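Local atomic coordinates of mitogen-activated protein kinase kinase kinase 7 interacting protein 1 (Anopheles gambiae, PDB entry 2IRM), a protein that probably serves as an adapter that binds the kinase TAK1 and triggers its autophosphorylation, and that carries a domain of the PP2C phosphatase family. Residues A202-R207 with Y224-I229; G154-L159 with I172-A177; D7-C12 with C42-D47; C268-L273 with I352-Y357. All coordinates share one frame; numbering follows the deposited sequence.

Interaction 1 of 4, residues A202-R207 with Y224-I229; sequences AEEAAR and YSTRCI
E204 on helix 202-209 turns its carboxylate to the loop residues T226 and R227, while R207, three residues on in the same helix, grips the same carboxylate. The bend of the glutamate at chi2 (-61°) swings CD toward T226, whose hydroxyl OG1 donates to E204 OE2 in a very short bond of 2.5 Å. R207 grips side-on: NE reaches E204 OE1 at 3.1 Å and NH2 reaches OE2 at 2.7 Å. Both oxygens lie in the R207 guanidinium plane, while both donors come in on the syn side, 33° out of the carboxylate plane. R227 has an extended chain from CG to NE, and its NH2 forms a salt bridge to E204 OE1 at 3.0 Å. The carboxylate and the R227 guanidinium are turned 76° apart, and the two arginines meet OE1 from opposite faces of its plane. A glutamate suits this place because one buried anion serves two cations and a hydroxyl; its charge probably offsets the repulsion between R207 NE and R227 NH2, 4.6 Å apart. R207 NH1 bonds to P251 O and R227 NH1 to E255 O, tying both helix and loop to the loop before strand 257-263, while R227 also packs on I172 of strand 166-172.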
# COMPACT_ATOMS: atom_id res chain seq x y z
N ALA A 202 -7.66 -0.06 -15.08
CA ALA A 202 -8.84 -0.36 -15.90
C ALA A 202 -9.33 -1.80 -15.73
O ALA A 202 -10.54 -2.03 -15.65
CB ALA A 202 -8.58 -0.06 -17.36
N GLU A 203 -8.40 -2.74 -15.66
CA GLU A 203 -8.74 -4.15 -15.47
C GLU A 203 -9.57 -4.29 -14.20
O GLU A 203 -10.59 -4.99 -14.19
CB GLU A 203 -7.49 -5.02 -15.37
CG GLU A 203 -6.28 -4.48 -16.10
CD GLU A 203 -5.92 -5.29 -17.32
OE1 GLU A 203 -6.63 -5.18 -18.36
OE2 GLU A 203 -4.90 -6.03 -17.25
N GLU A 204 -9.16 -3.61 -13.13
CA GLU A 204 -9.96 -3.61 -11.91
C GLU A 204 -11.29 -2.90 -12.13
O GLU A 204 -12.33 -3.40 -11.69
CB GLU A 204 -9.18 -3.04 -10.72
CG GLU A 204 -8.17 -4.00 -10.16
CD GLU A 204 -8.80 -5.29 -9.64
OE1 GLU A 204 -8.89 -6.30 -10.38
OE2 GLU A 204 -9.20 -5.31 -8.46
N ALA A 205 -11.29 -1.77 -12.83
CA ALA A 205 -12.56 -1.11 -13.14
C ALA A 205 -13.50 -2.08 -13.86
O ALA A 205 -14.67 -2.24 -13.46
CB ALA A 205 -12.34 0.14 -13.96
N ALA A 206 -12.97 -2.76 -14.87
CA ALA A 206 -13.75 -3.72 -15.66
C ALA A 206 -14.21 -4.91 -14.84
O ALA A 206 -15.25 -5.49 -15.14
CB ALA A 206 -12.96 -4.19 -16.84
N ARG A 207 -13.45 -5.29 -13.82
CA ARG A 207 -13.85 -6.39 -12.93
C ARG A 207 -15.11 -6.00 -12.19
O ARG A 207 -16.02 -6.82 -12.02
CB ARG A 207 -12.76 -6.76 -11.93
CG ARG A 207 -12.68 -8.23 -11.70
CD ARG A 207 -12.05 -8.70 -10.39
NE ARG A 207 -11.49 -7.67 -9.52
CZ ARG A 207 -12.02 -7.36 -8.34
NH1 ARG A 207 -13.11 -7.99 -7.93
NH2 ARG A 207 -11.47 -6.43 -7.58
N TYR A 224 -10.37 3.52 -2.95
CA TYR A 224 -10.71 2.18 -2.48
C TYR A 224 -9.88 1.11 -3.18
O TYR A 224 -9.91 0.98 -4.41
CB TYR A 224 -12.19 1.93 -2.70
CG TYR A 224 -12.74 0.84 -1.86
CD1 TYR A 224 -12.99 1.05 -0.51
CD2 TYR A 224 -13.03 -0.40 -2.41
CE1 TYR A 224 -13.51 0.05 0.28
CE2 TYR A 224 -13.56 -1.42 -1.63
CZ TYR A 224 -13.79 -1.18 -0.28
OH TYR A 224 -14.30 -2.17 0.51
N SER A 225 -9.12 0.35 -2.40
CA SER A 225 -8.37 -0.74 -2.95
C SER A 225 -9.38 -1.85 -3.18
O SER A 225 -10.23 -2.11 -2.34
CB SER A 225 -7.27 -1.19 -1.99
OG SER A 225 -7.82 -1.71 -0.81
N THR A 226 -9.28 -2.48 -4.34
CA THR A 226 -10.24 -3.47 -4.79
C THR A 226 -9.70 -4.87 -4.51
O THR A 226 -10.32 -5.88 -4.86
CB THR A 226 -10.45 -3.30 -6.28
OG1 THR A 226 -9.18 -3.37 -6.93
CG2 THR A 226 -11.07 -1.95 -6.59
N ARG A 227 -8.51 -4.91 -3.92
CA ARG A 227 -7.92 -6.13 -3.37
C ARG A 227 -7.14 -5.70 -2.15
O ARG A 227 -6.68 -4.56 -2.10
CB ARG A 227 -6.97 -6.80 -4.37
CG ARG A 227 -7.63 -7.40 -5.57
CD ARG A 227 -6.63 -8.09 -6.47
NE ARG A 227 -7.10 -8.07 -7.85
CZ ARG A 227 -6.56 -8.75 -8.86
NH1 ARG A 227 -5.51 -9.54 -8.67
NH2 ARG A 227 -7.08 -8.65 -10.07
N CYS A 228 -7.02 -6.58 -1.17
CA CYS A 228 -6.29 -6.28 0.07
C CYS A 228 -6.36 -7.45 1.05
O CYS A 228 -7.04 -8.45 0.81
CB CYS A 228 -6.83 -5.02 0.76
SG CYS A 228 -8.52 -5.19 1.40
N ILE A 229 -5.63 -7.33 2.15
CA ILE A 229 -5.66 -8.33 3.18
C ILE A 229 -6.83 -8.00 4.10
O ILE A 229 -7.01 -6.85 4.49
CB ILE A 229 -4.33 -8.34 3.96
CG1 ILE A 229 -3.22 -8.92 3.07
CG2 ILE A 229 -4.46 -9.15 5.25
CD1 ILE A 229 -1.91 -8.23 3.23

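Interaction 2 of 4, residues G154-L159 with I172-A177; sequences GSSAVL and IGNCRA
A157 and I172 pair at the open end of the beta-hairpin formed by strands 154-163 and 166-172, just where the chain leaves this sheet and turns through G173-C175 into strand 176-181 of the other sheet of the PP2C sandwich. They form an antiparallel hydrogen-bonded pair: A157 N donates to I172 O at 2.9 Å and I172 N to A157 O at 3.0 Å. On the same face of the sheet, A157 CB touches I172 CG2 at 4.0 Å, and the small alanine leaves the bulk there to the isoleucine. Past I172 the turn is received by S156. Its hydroxyl is set anti to the carbonyl carbon (chi1 -83°) and lies over G173; S156 OG accepts from the backbone N of N174 at 2.6 Å in an almost straight bond of 175°. Glycine suits position 173 twice over: its phi is positive, and a CB would run into S156 OG. Beyond the turn, C175 sends CB against V158 CG1 at 3.4 Å, while its SG rests near S156 CB. The other valine branch, CG2, meets A177 CB at 3.9 Å, so one beta-branched residue touches both the turn and the incoming strand. Outside the pair, N174 ND2 bonds to L223 O; R176 points away from strand 154-163, and its guanidinium bonds to N294 and D196. The chemistry changes along the contact: paired backbone groups hold the hairpin, a serine hydroxyl replaces a strand partner for the buried backbone N-H of N174, and between these two segments the rest is apolar.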
# COMPACT_ATOMS: atom_id res chain seq x y z
N GLY A 154 -8.63 -3.60 7.11
CA GLY A 154 -7.77 -4.45 6.31
C GLY A 154 -6.49 -3.72 5.96
O GLY A 154 -6.19 -2.67 6.54
N SER A 155 -5.72 -4.25 5.00
CA SER A 155 -4.46 -3.62 4.63
C SER A 155 -3.97 -3.89 3.21
O SER A 155 -3.98 -5.04 2.74
CB SER A 155 -3.35 -4.02 5.60
OG SER A 155 -2.15 -3.34 5.29
N SER A 156 -3.54 -2.84 2.53
CA SER A 156 -2.76 -2.98 1.31
C SER A 156 -1.35 -3.37 1.73
O SER A 156 -0.97 -3.17 2.89
CB SER A 156 -2.71 -1.67 0.54
OG SER A 156 -3.87 -1.53 -0.26
N ALA A 157 -0.58 -3.91 0.79
CA ALA A 157 0.77 -4.39 1.07
C ALA A 157 1.66 -4.33 -0.16
O ALA A 157 1.21 -4.63 -1.26
CB ALA A 157 0.71 -5.82 1.58
N VAL A 158 2.92 -3.94 0.02
CA VAL A 158 3.92 -4.12 -1.04
C VAL A 158 5.21 -4.62 -0.44
O VAL A 158 5.81 -3.94 0.39
CB VAL A 158 4.20 -2.82 -1.82
CG1 VAL A 158 4.71 -1.73 -0.89
CG2 VAL A 158 5.18 -3.08 -2.96
N LEU A 159 5.65 -5.80 -0.84
CA LEU A 159 6.91 -6.30 -0.29
C LEU A 159 7.90 -6.81 -1.31
O LEU A 159 7.67 -7.81 -1.98
CB LEU A 159 6.70 -7.27 0.89
CG LEU A 159 5.80 -8.51 0.92
CD1 LEU A 159 6.38 -9.63 0.07
CD2 LEU A 159 5.66 -8.99 2.36
N ILE A 172 -0.38 -6.44 -3.00
CA ILE A 172 -1.84 -6.44 -3.06
C ILE A 172 -2.35 -5.06 -2.67
O ILE A 172 -1.83 -4.42 -1.75
CB ILE A 172 -2.46 -7.53 -2.17
CG1 ILE A 172 -3.96 -7.67 -2.45
CG2 ILE A 172 -2.21 -7.25 -0.71
CD1 ILE A 172 -4.54 -9.02 -2.07
N GLY A 173 -3.36 -4.58 -3.40
CA GLY A 173 -3.98 -3.30 -3.06
C GLY A 173 -3.26 -2.08 -3.58
O GLY A 173 -2.72 -2.09 -4.69
N ASN A 174 -3.23 -1.03 -2.75
CA ASN A 174 -2.82 0.31 -3.18
C ASN A 174 -1.34 0.59 -3.27
O ASN A 174 -0.91 1.31 -4.17
CB ASN A 174 -3.49 1.36 -2.30
CG ASN A 174 -4.98 1.50 -2.58
OD1 ASN A 174 -5.52 0.88 -3.51
ND2 ASN A 174 -5.65 2.32 -1.78
N CYS A 175 -0.55 0.03 -2.36
CA CYS A 175 0.90 0.22 -2.35
C CYS A 175 1.55 -0.09 -3.70
O CYS A 175 1.02 -0.88 -4.49
CB CYS A 175 1.55 -0.63 -1.26
SG CYS A 175 0.86 -0.44 0.39
N ARG A 176 2.71 0.52 -3.96
CA ARG A 176 3.33 0.41 -5.28
C ARG A 176 4.85 0.27 -5.26
O ARG A 176 5.52 0.80 -4.37
CB ARG A 176 2.93 1.62 -6.14
CG ARG A 176 3.11 1.45 -7.64
CD ARG A 176 2.70 2.71 -8.37
NE ARG A 176 1.31 3.09 -8.11
CZ ARG A 176 0.82 4.31 -8.34
NH1 ARG A 176 1.62 5.26 -8.81
NH2 ARG A 176 -0.45 4.58 -8.08
N ALA A 177 5.38 -0.41 -6.28
CA ALA A 177 6.81 -0.64 -6.44
C ALA A 177 7.34 -0.19 -7.81
O ALA A 177 6.82 -0.59 -8.87
CB ALA A 177 7.12 -2.10 -6.22

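Interaction 3 of 4, residues D7-C12 with C42-D47; sequences DDLKVC and CLCISD
The amide N of I45 donates to K10 O at 3.2 Å, the shorter of two backbone bonds that lay the N-terminal segment 7-12 against strand 39-45 of the PP2C-type beta-sandwich. The other, from C12 N to L43 O, is weak. Together they frame a single bridge between V11 and C44. The strand also carries a disulfide between C42 and C44, two residues apart, with SG-SG 2.1 Å. L9 covers this link: its CG lies anti to the carbonyl carbon (chi1 -55°), and CD1 comes to 3.7 Å from C44 CB and close to the sulfur, an apolar cover for an apolar bridge. V11 and L43 lie side by side, pointing the same way, with V11 CG1 and L43 CD1 4.0 Å apart. The K10 side chain touches here with CE, near I45 CD1, and a long residue with a charged end suits this exposed place. L43 reaches on to T15 and V17 of strand 15-25 in the other sheet. I45 CD1 lies over the C12 backbone, 3.8 Å from C12 CB.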
# COMPACT_ATOMS: atom_id res chain seq x y z
N ASP A 7 10.74 -4.46 13.85
CA ASP A 7 11.31 -3.23 14.39
C ASP A 7 12.75 -3.44 14.85
O ASP A 7 13.55 -2.51 14.85
CB ASP A 7 10.46 -2.71 15.56
CG ASP A 7 9.44 -1.67 15.12
OD1 ASP A 7 8.47 -1.45 15.86
OD2 ASP A 7 9.54 -1.03 14.06
N ASP A 8 13.06 -4.67 15.24
CA ASP A 8 14.33 -4.96 15.89
C ASP A 8 15.36 -5.42 14.87
O ASP A 8 16.52 -5.01 14.90
CB ASP A 8 14.14 -6.04 16.95
CG ASP A 8 13.59 -5.50 18.25
OD1 ASP A 8 13.98 -4.38 18.64
OD2 ASP A 8 12.75 -6.10 18.94
N LEU A 9 14.92 -6.26 13.95
CA LEU A 9 15.81 -6.77 12.88
C LEU A 9 16.76 -5.70 12.36
O LEU A 9 16.38 -4.53 12.25
CB LEU A 9 14.99 -7.31 11.70
CG LEU A 9 13.94 -8.37 12.00
CD1 LEU A 9 13.30 -8.83 10.71
CD2 LEU A 9 14.54 -9.56 12.73
N LYS A 10 17.99 -6.10 12.04
CA LYS A 10 19.01 -5.17 11.58
C LYS A 10 18.51 -4.27 10.45
O LYS A 10 17.69 -4.70 9.63
CB LYS A 10 20.27 -5.92 11.13
CG LYS A 10 21.53 -5.08 11.28
CD LYS A 10 22.76 -5.79 10.77
CE LYS A 10 23.00 -5.52 9.29
NZ LYS A 10 24.35 -5.99 8.87
N VAL A 11 18.99 -3.03 10.42
CA VAL A 11 18.51 -2.03 9.46
C VAL A 11 19.43 -1.81 8.26
O VAL A 11 20.66 -1.85 8.38
CB VAL A 11 18.19 -0.66 10.13
CG1 VAL A 11 16.80 -0.69 10.72
CG2 VAL A 11 19.27 -0.29 11.18
N CYS A 12 18.81 -1.59 7.10
CA CYS A 12 19.52 -1.45 5.83
C CYS A 12 20.09 -0.05 5.65
O CYS A 12 19.34 0.92 5.46
CB CYS A 12 18.62 -1.82 4.65
SG CYS A 12 19.45 -1.86 3.04
N CYS A 42 9.07 -2.16 6.87
CA CYS A 42 10.23 -2.96 7.22
C CYS A 42 11.33 -2.74 6.19
O CYS A 42 11.06 -2.58 5.00
CB CYS A 42 9.87 -4.45 7.35
SG CYS A 42 11.15 -5.58 6.75
N LEU A 43 12.57 -2.72 6.67
CA LEU A 43 13.76 -2.65 5.83
C LEU A 43 14.80 -3.55 6.49
O LEU A 43 15.81 -3.10 7.03
CB LEU A 43 14.25 -1.21 5.68
CG LEU A 43 13.78 -0.11 6.65
CD1 LEU A 43 13.77 -0.52 8.14
CD2 LEU A 43 14.63 1.13 6.44
N CYS A 44 14.52 -4.85 6.40
CA CYS A 44 15.07 -5.85 7.29
C CYS A 44 16.18 -6.63 6.58
O CYS A 44 16.02 -7.01 5.42
CB CYS A 44 13.94 -6.81 7.69
SG CYS A 44 12.37 -6.02 8.36
N ILE A 45 17.31 -6.85 7.25
CA ILE A 45 18.32 -7.79 6.75
C ILE A 45 18.26 -9.05 7.57
O ILE A 45 18.59 -9.02 8.75
CB ILE A 45 19.77 -7.23 6.81
CG1 ILE A 45 19.95 -6.04 5.88
CG2 ILE A 45 20.77 -8.30 6.41
CD1 ILE A 45 19.97 -4.73 6.60
N SER A 46 17.84 -10.15 6.96
CA SER A 46 17.76 -11.41 7.67
C SER A 46 19.11 -12.11 7.68
O SER A 46 19.43 -12.85 8.60
CB SER A 46 16.71 -12.32 7.05
OG SER A 46 17.31 -13.40 6.37
N ASP A 47 19.89 -11.85 6.63
CA ASP A 47 21.17 -12.52 6.38
C ASP A 47 21.90 -11.82 5.24
O ASP A 47 21.28 -11.04 4.50
CB ASP A 47 20.90 -14.00 6.05
CG ASP A 47 21.87 -14.56 5.03
OD1 ASP A 47 23.03 -14.85 5.41
OD2 ASP A 47 21.46 -14.72 3.86

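Interaction 4 of 4, residues C268-L273 with I352-Y357; sequences CRFLVL and IRNFNY
F355 lays its ring alongside residues C268-L271, and here the contact is dense. Its CD2 lies 3.9 Å from C268 CB, C268 O comes to the ring edge near the ring plane, and CZ ends 4.0 Å from L271 CB, so a flat aromatic side chain runs along four residues of the neighbouring strand. The middle of the contact is regular antiparallel pairing. L271 N donates to R353 O at 2.7 Å and R353 N to L271 O at 2.9 Å, with the strand axes 161° apart. I352 lies beside both F270 and V272 on one face: its CG2 meets F270 CD1 at 3.7 Å and its CG1 meets V272 CG2 at 3.8 Å. F270 and V272 also touch helix 292-304, both at I301 and V272 at L297 as well. These strands, 268-274 and 344-354, are neighbours in one sheet of the PP2C sandwich; R353 leaves by the opposite face, where its NE bonds to Y53 OH of the other sheet. Toward the chain end the pairing slips. R269 O accepts from both F355 N and N356 N, the arrangement of a classic beta bulge. Here the packing is looser, and a long, charged arginine and a short polar asparagine both suit the partly exposed place: R269 and N356 cross at about a right angle, the arginine offering the methylene CD rather than its charge, 3.4 Å from N356 ND2.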
# COMPACT_ATOMS: atom_id res chain seq x y z
N CYS A 268 20.42 -1.58 -12.99
CA CYS A 268 19.39 -1.24 -11.99
C CYS A 268 19.93 -0.25 -10.98
O CYS A 268 20.92 -0.53 -10.29
CB CYS A 268 18.89 -2.48 -11.27
SG CYS A 268 18.11 -3.70 -12.33
N ARG A 269 19.27 0.90 -10.87
CA ARG A 269 19.82 2.00 -10.08
C ARG A 269 19.33 2.04 -8.64
O ARG A 269 20.13 2.08 -7.71
CB ARG A 269 19.61 3.34 -10.78
CG ARG A 269 20.40 3.48 -12.08
CD ARG A 269 21.81 2.92 -11.93
NE ARG A 269 22.85 3.65 -12.67
CZ ARG A 269 22.88 4.97 -12.86
NH1 ARG A 269 21.93 5.75 -12.36
NH2 ARG A 269 23.88 5.51 -13.54
N PHE A 270 18.01 2.02 -8.46
CA PHE A 270 17.40 2.02 -7.13
C PHE A 270 15.93 1.66 -7.19
O PHE A 270 15.28 1.87 -8.20
CB PHE A 270 17.59 3.37 -6.43
CG PHE A 270 17.03 4.53 -7.18
CD1 PHE A 270 15.76 5.02 -6.88
CD2 PHE A 270 17.76 5.16 -8.19
CE1 PHE A 270 15.22 6.11 -7.57
CE2 PHE A 270 17.23 6.25 -8.89
CZ PHE A 270 15.96 6.73 -8.58
N LEU A 271 15.41 1.13 -6.09
CA LEU A 271 14.02 0.70 -6.03
C LEU A 271 13.20 1.60 -5.12
O LEU A 271 13.68 2.01 -4.05
CB LEU A 271 13.95 -0.76 -5.59
CG LEU A 271 12.58 -1.27 -5.18
CD1 LEU A 271 12.22 -2.52 -5.96
CD2 LEU A 271 12.55 -1.52 -3.68
N VAL A 272 11.98 1.91 -5.54
CA VAL A 272 11.12 2.82 -4.80
C VAL A 272 9.83 2.16 -4.35
O VAL A 272 9.05 1.68 -5.17
CB VAL A 272 10.79 4.08 -5.62
CG1 VAL A 272 9.68 4.87 -4.96
CG2 VAL A 272 12.03 4.95 -5.78
N LEU A 273 9.60 2.13 -3.04
CA LEU A 273 8.35 1.59 -2.52
C LEU A 273 7.42 2.71 -2.09
O LEU A 273 7.83 3.63 -1.38
CB LEU A 273 8.58 0.59 -1.39
CG LEU A 273 9.29 -0.71 -1.76
CD1 LEU A 273 9.31 -1.65 -0.56
CD2 LEU A 273 8.65 -1.37 -2.98
N ILE A 352 13.28 4.27 -0.41
CA ILE A 352 14.22 4.13 -1.52
C ILE A 352 15.39 3.21 -1.16
O ILE A 352 16.28 3.59 -0.39
CB ILE A 352 14.73 5.48 -2.05
CG1 ILE A 352 13.57 6.34 -2.55
CG2 ILE A 352 15.72 5.28 -3.19
CD1 ILE A 352 13.17 7.41 -1.59
N ARG A 353 15.37 2.01 -1.72
CA ARG A 353 16.49 1.09 -1.65
C ARG A 353 17.42 1.43 -2.81
O ARG A 353 17.01 1.39 -3.97
CB ARG A 353 16.00 -0.36 -1.73
CG ARG A 353 17.11 -1.41 -1.80
CD ARG A 353 18.18 -1.20 -0.73
NE ARG A 353 19.09 -2.35 -0.63
CZ ARG A 353 20.14 -2.57 -1.42
NH1 ARG A 353 20.43 -1.73 -2.41
NH2 ARG A 353 20.89 -3.64 -1.23
N ASN A 354 18.66 1.76 -2.48
CA ASN A 354 19.63 2.23 -3.47
C ASN A 354 20.68 1.20 -3.84
O ASN A 354 21.37 0.67 -2.98
CB ASN A 354 20.33 3.50 -2.96
CG ASN A 354 21.31 4.07 -3.97
OD1 ASN A 354 20.93 4.46 -5.08
ND2 ASN A 354 22.59 4.13 -3.60
N PHE A 355 20.79 0.92 -5.14
CA PHE A 355 21.88 0.10 -5.65
C PHE A 355 23.03 1.00 -6.12
O PHE A 355 24.20 0.68 -5.89
CB PHE A 355 21.43 -0.82 -6.80
CG PHE A 355 20.04 -1.37 -6.63
CD1 PHE A 355 19.68 -2.08 -5.49
CD2 PHE A 355 19.10 -1.21 -7.64
CE1 PHE A 355 18.40 -2.59 -5.35
CE2 PHE A 355 17.81 -1.72 -7.50
CZ PHE A 355 17.47 -2.41 -6.35
N ASN A 356 22.69 2.11 -6.77
CA ASN A 356 23.67 3.03 -7.35
C ASN A 356 23.36 4.51 -7.07
O ASN A 356 22.38 5.07 -7.59
CB ASN A 356 23.83 2.77 -8.85
CG ASN A 356 24.25 1.34 -9.15
OD1 ASN A 356 25.22 0.84 -8.59
ND2 ASN A 356 23.51 0.67 -10.02
N TYR A 357 24.22 5.13 -6.26
CA TYR A 357 24.05 6.50 -5.75
C TYR A 357 24.26 7.57 -6.82
O TYR A 357 23.44 7.73 -7.72
CB TYR A 357 24.99 6.74 -4.54

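How the interactions relate
Along the chain the contacts close in the order interaction 3, 2, 1, 4. Interaction 2, centred about 3 Å from the chain's centre, touches two others. I229 N of interaction 1 probably bonds to S155 O (centres about 12 Å apart), and L273 of interaction 4 packs on V158 and A177 (centres about 19 Å apart). Interactions 2 and 3 share the sheet of strands 39-45 and 154-163; interactions 2 and 4 the other, where 176-181 neighbours 268-274. Interactions 3 and 4 meet through C12 SG and R353. The centres of interactions 1 and 3 are about 31 Å apart; interaction 2 passes between sheets, 3 and 4 lie one in each, and 1 ties a helix to the loop before strand 229-230.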